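Local coordinates for putative glycoside hydrolase (Parabacteroides distasonis ATCC 8503, PDB 3GYC), which probably hydrolyses glycosidic bonds of carbohydrates, as a TIM-barrel enzyme of the cellulase-like family, at residues A[196-200]-A[226-230]; A[191-196]-A[208-212]. One frame throughout, in Å; residues are numbered along the deposited sequence.

Contact 1: residues A[196-200]-A[226-230]; sequences LEKMR and SFLDL
Arg200 of segment 196-200 grips both the backbone and a side chain of the loop 226-230 with one guanidinium group. From CB its chain leads toward the loop; CG lies near the Phe208 ring, and the extended run through CD to NE (chi2 -175°) brings the guanidinium to the loop. Arg200 NE passes Asp229 OD2 at 3.6 Å without bonding to it, and Arg200 CZ lies 3.4 Å from Phe227 O. At the tip Arg200 NH2 donates to Phe227 O at 2.7 Å and to Asp229 OD2 at 3.0 Å, the latter in a nearly straight bond of 162° that forms part of a salt bridge. Arg200 NH1 adds a weak bond to the same Phe227 O, 3.1 Å away. Both acceptors sit at the guanidinium edge, in its plane, but the two flat groups are turned 58° apart, and NH2 meets the carboxylate from above its plane. Beside these bonds, Leu196 CD1 touches the edge of the Phe227 ring at CD1 (4.1 Å) and Leu228 CD2 (4.2 Å). The second oxygen of Asp229, OD1, forms a salt bridge with Lys388, and OD2 also accepts the backbone N-H of Phe208. Asp229 probably therefore shares its charge between two cations. The contact packs an outer helix of the probable TIM barrel, 186-200, on the loop entering strand 231-232, with strand 208-209 against both segments and helix 384-390 alongside.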
# COMPACT_ATOMS: atom_id res chain seq x y z
N LEU A 196 -8.44 2.39 16.82
CA LEU A 196 -7.18 1.85 17.29
C LEU A 196 -7.15 1.56 18.79
O LEU A 196 -6.46 0.64 19.22
CB LEU A 196 -6.00 2.72 16.84
CG LEU A 196 -5.92 2.87 15.32
CD1 LEU A 196 -4.64 3.57 14.95
CD2 LEU A 196 -6.04 1.52 14.58
N GLU A 197 -7.92 2.31 19.59
CA GLU A 197 -8.01 2.00 21.01
C GLU A 197 -8.63 0.63 21.19
O GLU A 197 -8.15 -0.17 21.99
CB GLU A 197 -8.82 3.07 21.76
CG GLU A 197 -8.05 4.36 21.93
CD GLU A 197 -8.88 5.51 22.51
OE1 GLU A 197 -10.12 5.59 22.26
OE2 GLU A 197 -8.26 6.34 23.22
N LYS A 198 -9.69 0.36 20.44
CA LYS A 198 -10.38 -0.92 20.52
C LYS A 198 -9.38 -2.04 20.10
O LYS A 198 -9.32 -3.09 20.73
CB LYS A 198 -11.64 -0.91 19.64
CG LYS A 198 -12.94 -1.46 20.29
N MSE A 199 -8.57 -1.79 19.07
CA MSE A 199 -7.60 -2.82 18.60
C MSE A 199 -6.59 -3.17 19.68
O MSE A 199 -6.33 -4.35 19.96
CB MSE A 199 -6.84 -2.33 17.37
CG MSE A 199 -7.70 -2.01 16.14
SE MSE A 199 -8.80 -3.47 15.57
CE MSE A 199 -7.37 -4.78 15.23
N ARG A 200 -6.06 -2.14 20.32
CA ARG A 200 -5.02 -2.31 21.34
C ARG A 200 -5.47 -2.95 22.66
O ARG A 200 -4.63 -3.40 23.44
CB ARG A 200 -4.31 -0.99 21.57
CG ARG A 200 -3.59 -0.55 20.33
CD ARG A 200 -2.77 0.71 20.52
NE ARG A 200 -2.10 1.10 19.27
CZ ARG A 200 -2.31 2.22 18.59
NH1 ARG A 200 -3.15 3.13 19.00
NH2 ARG A 200 -1.65 2.43 17.46
N SER A 226 -0.54 10.90 17.18
CA SER A 226 0.40 10.09 17.93
C SER A 226 -0.09 8.66 18.07
O SER A 226 0.72 7.78 18.29
CB SER A 226 0.66 10.70 19.32
OG SER A 226 -0.52 10.74 20.10
N PHE A 227 -1.40 8.45 17.94
CA PHE A 227 -2.03 7.12 17.99
C PHE A 227 -1.68 6.21 16.81
O PHE A 227 -2.11 5.05 16.77
CB PHE A 227 -3.57 7.26 18.10
CG PHE A 227 -4.19 8.12 17.02
CD1 PHE A 227 -4.46 7.62 15.78
CD2 PHE A 227 -4.51 9.44 17.28
CE1 PHE A 227 -5.02 8.42 14.76
CE2 PHE A 227 -5.07 10.26 16.28
CZ PHE A 227 -5.33 9.73 15.02
N LEU A 228 -0.97 6.74 15.81
CA LEU A 228 -0.48 5.93 14.68
C LEU A 228 0.89 5.40 15.08
O LEU A 228 1.73 6.15 15.57
CB LEU A 228 -0.36 6.78 13.43
CG LEU A 228 -1.66 7.40 12.92
CD1 LEU A 228 -1.39 8.38 11.78
CD2 LEU A 228 -2.64 6.33 12.51
N ASP A 229 1.11 4.10 14.89
CA ASP A 229 2.40 3.46 15.26
C ASP A 229 3.47 3.63 14.17
O ASP A 229 4.67 3.44 14.42
CB ASP A 229 2.18 1.97 15.54
CG ASP A 229 1.37 1.70 16.82
OD1 ASP A 229 1.48 2.52 17.78
OD2 ASP A 229 0.64 0.64 16.91
N LEU A 230 3.01 3.91 12.95
CA LEU A 230 3.85 4.13 11.78
C LEU A 230 3.06 4.91 10.74
O LEU A 230 1.84 5.05 10.85
CB LEU A 230 4.31 2.81 11.16
CG LEU A 230 3.28 1.81 10.69
CD1 LEU A 230 3.63 1.16 9.33
CD2 LEU A 230 3.01 0.73 11.76

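Contact 2: residues A[191-196]-A[208-212]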
# COMPACT_ATOMS: atom_id res chain seq x y z
N TRP A 191 -12.39 9.16 14.65
CA TRP A 191 -12.70 7.82 14.21
C TRP A 191 -11.48 6.92 14.34
O TRP A 191 -11.55 5.83 14.92
CB TRP A 191 -13.13 7.86 12.74
CG TRP A 191 -13.35 6.53 12.13
CD1 TRP A 191 -12.41 5.61 11.84
CD2 TRP A 191 -14.59 6.00 11.67
NE1 TRP A 191 -12.98 4.52 11.27
CE2 TRP A 191 -14.33 4.73 11.15
CE3 TRP A 191 -15.91 6.48 11.66
CZ2 TRP A 191 -15.32 3.92 10.59
CZ3 TRP A 191 -16.91 5.67 11.12
CH2 TRP A 191 -16.61 4.41 10.59
N MSE A 192 -10.37 7.34 13.74
CA MSE A 192 -9.15 6.57 13.78
C MSE A 192 -8.75 6.28 15.22
O MSE A 192 -8.51 5.13 15.57
CB MSE A 192 -8.00 7.28 13.05
CG MSE A 192 -8.20 7.37 11.55
SE MSE A 192 -6.61 7.96 10.63
CE MSE A 192 -6.57 9.81 11.19
N LYS A 193 -8.77 7.30 16.06
CA LYS A 193 -8.34 7.14 17.45
C LYS A 193 -9.19 6.09 18.16
O LYS A 193 -8.65 5.16 18.76
CB LYS A 193 -8.35 8.49 18.19
CG LYS A 193 -7.60 8.45 19.52
N THR A 194 -10.52 6.20 18.07
CA THR A 194 -11.42 5.22 18.69
C THR A 194 -11.22 3.79 18.19
O THR A 194 -11.28 2.84 19.00
CB THR A 194 -12.91 5.58 18.47
OG1 THR A 194 -13.18 6.82 19.12
CG2 THR A 194 -13.84 4.50 19.03
N SER A 195 -10.99 3.62 16.88
CA SER A 195 -10.80 2.27 16.32
C SER A 195 -9.53 1.63 16.82
O SER A 195 -9.55 0.48 17.23
CB SER A 195 -10.84 2.26 14.79
OG SER A 195 -9.89 3.15 14.24
N LEU A 196 -8.44 2.39 16.82
CA LEU A 196 -7.18 1.85 17.29
C LEU A 196 -7.15 1.56 18.79
O LEU A 196 -6.46 0.64 19.22
CB LEU A 196 -6.00 2.72 16.84
CG LEU A 196 -5.92 2.87 15.32
CD1 LEU A 196 -4.64 3.57 14.95
CD2 LEU A 196 -6.04 1.52 14.58
N PHE A 208 -0.33 -0.55 14.53
CA PHE A 208 -1.56 -0.17 13.83
C PHE A 208 -1.46 1.21 13.25
O PHE A 208 -0.85 2.11 13.83
CB PHE A 208 -2.75 -0.18 14.79
CG PHE A 208 -3.16 -1.56 15.24
CD1 PHE A 208 -3.79 -2.44 14.36
CD2 PHE A 208 -2.96 -1.96 16.54
CE1 PHE A 208 -4.19 -3.71 14.77
CE2 PHE A 208 -3.34 -3.23 16.95
CZ PHE A 208 -3.95 -4.11 16.04
N LEU A 209 -2.12 1.41 12.11
CA LEU A 209 -2.16 2.70 11.44
C LEU A 209 -3.32 2.75 10.46
O LEU A 209 -4.07 1.79 10.34
CB LEU A 209 -0.88 2.88 10.62
CG LEU A 209 -0.78 2.02 9.35
CD1 LEU A 209 0.03 2.75 8.29
CD2 LEU A 209 -0.25 0.62 9.68
N TYR A 210 -3.46 3.89 9.78
CA TYR A 210 -4.29 4.06 8.60
C TYR A 210 -3.34 4.68 7.58
O TYR A 210 -2.51 5.54 7.95
CB TYR A 210 -5.46 4.99 8.81
CG TYR A 210 -6.67 4.46 9.56
CD1 TYR A 210 -6.63 4.20 10.91
CD2 TYR A 210 -7.91 4.35 8.92
CE1 TYR A 210 -7.77 3.78 11.61
CE2 TYR A 210 -9.04 3.94 9.60
CZ TYR A 210 -8.97 3.66 10.94
OH TYR A 210 -10.09 3.26 11.61
N SER A 211 -3.41 4.26 6.31
CA SER A 211 -2.50 4.78 5.29
C SER A 211 -3.12 5.95 4.53
O SER A 211 -4.32 6.00 4.30
CB SER A 211 -2.06 3.68 4.31
OG SER A 211 -3.14 3.11 3.59
N PHE A 212 -2.25 6.89 4.16
CA PHE A 212 -2.63 8.12 3.53
C PHE A 212 -1.90 8.44 2.21
O PHE A 212 -0.78 7.98 1.97
CB PHE A 212 -2.35 9.27 4.49
CG PHE A 212 -2.91 9.09 5.89
CD1 PHE A 212 -4.18 8.59 6.11
CD2 PHE A 212 -2.17 9.53 6.98
CE1 PHE A 212 -4.67 8.45 7.38
CE2 PHE A 212 -2.66 9.41 8.26
CZ PHE A 212 -3.92 8.87 8.46
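The Tyr210 ring takes Met192 on one face and Ser195 at its edge. Met192, a selenomethionine, sets CG 3.5 Å above the ring plane, over its centre, in a CH-pi contact, while SE lies obliquely, 4.1 Å from the centroid of the same ring. Met192 SE also meets the edge of the Phe212 ring, 3.6 Å from its CZ, so one selenium makes Met-aromatic contacts with two rings; a face of the Phe212 ring carries Tyr210 O. The Trp191 ring presents its edge to the Tyr210 hydroxyl, and NE1 gives OH a weak, bent bond of 122°. Leu196 CD2 packs 3.7 Å from Phe208 CB. Helix 186-200 thus lies on strand 208-209 and the residues after it in the barrel wall, where Trp162 meets Tyr210 edge-to-face. Tyr210 OH donates to Ser195 OG at 2.6 Å, and Ser195 OG donates in turn to Met192 O at 2.8 Å. With OG between the backbone N and the carbonyl carbon (chi1 55°), the serine can turn back to its own helix while still accepting from the tyrosine. Chemically, this is a short buried chain of hydrogen bonds, tyrosine to serine to helix carbonyl, in which each bond probably polarises the next; no charged group of the two segments takes part.

Overall arrangement
Read from the N terminus, helix 186-200 supplies the first segment of both contacts, 191-196 and then 196-200, with Leu196 common to the two. Contact 2 closes the shorter loop, bringing the chain back against the helix at barrel strand 208-209 and the residues after it. Contact 1 closes a wider one, beyond helix 219-222, just before strand 231-232. Because their segments alternate along the chain, the closures cross instead of nesting. They also touch in space, where Phe227 packs on Met192. Together they tie one outer helix of the barrel to strand 208-209 with the residues after it and to the loop that leads into the next strand, 231-232.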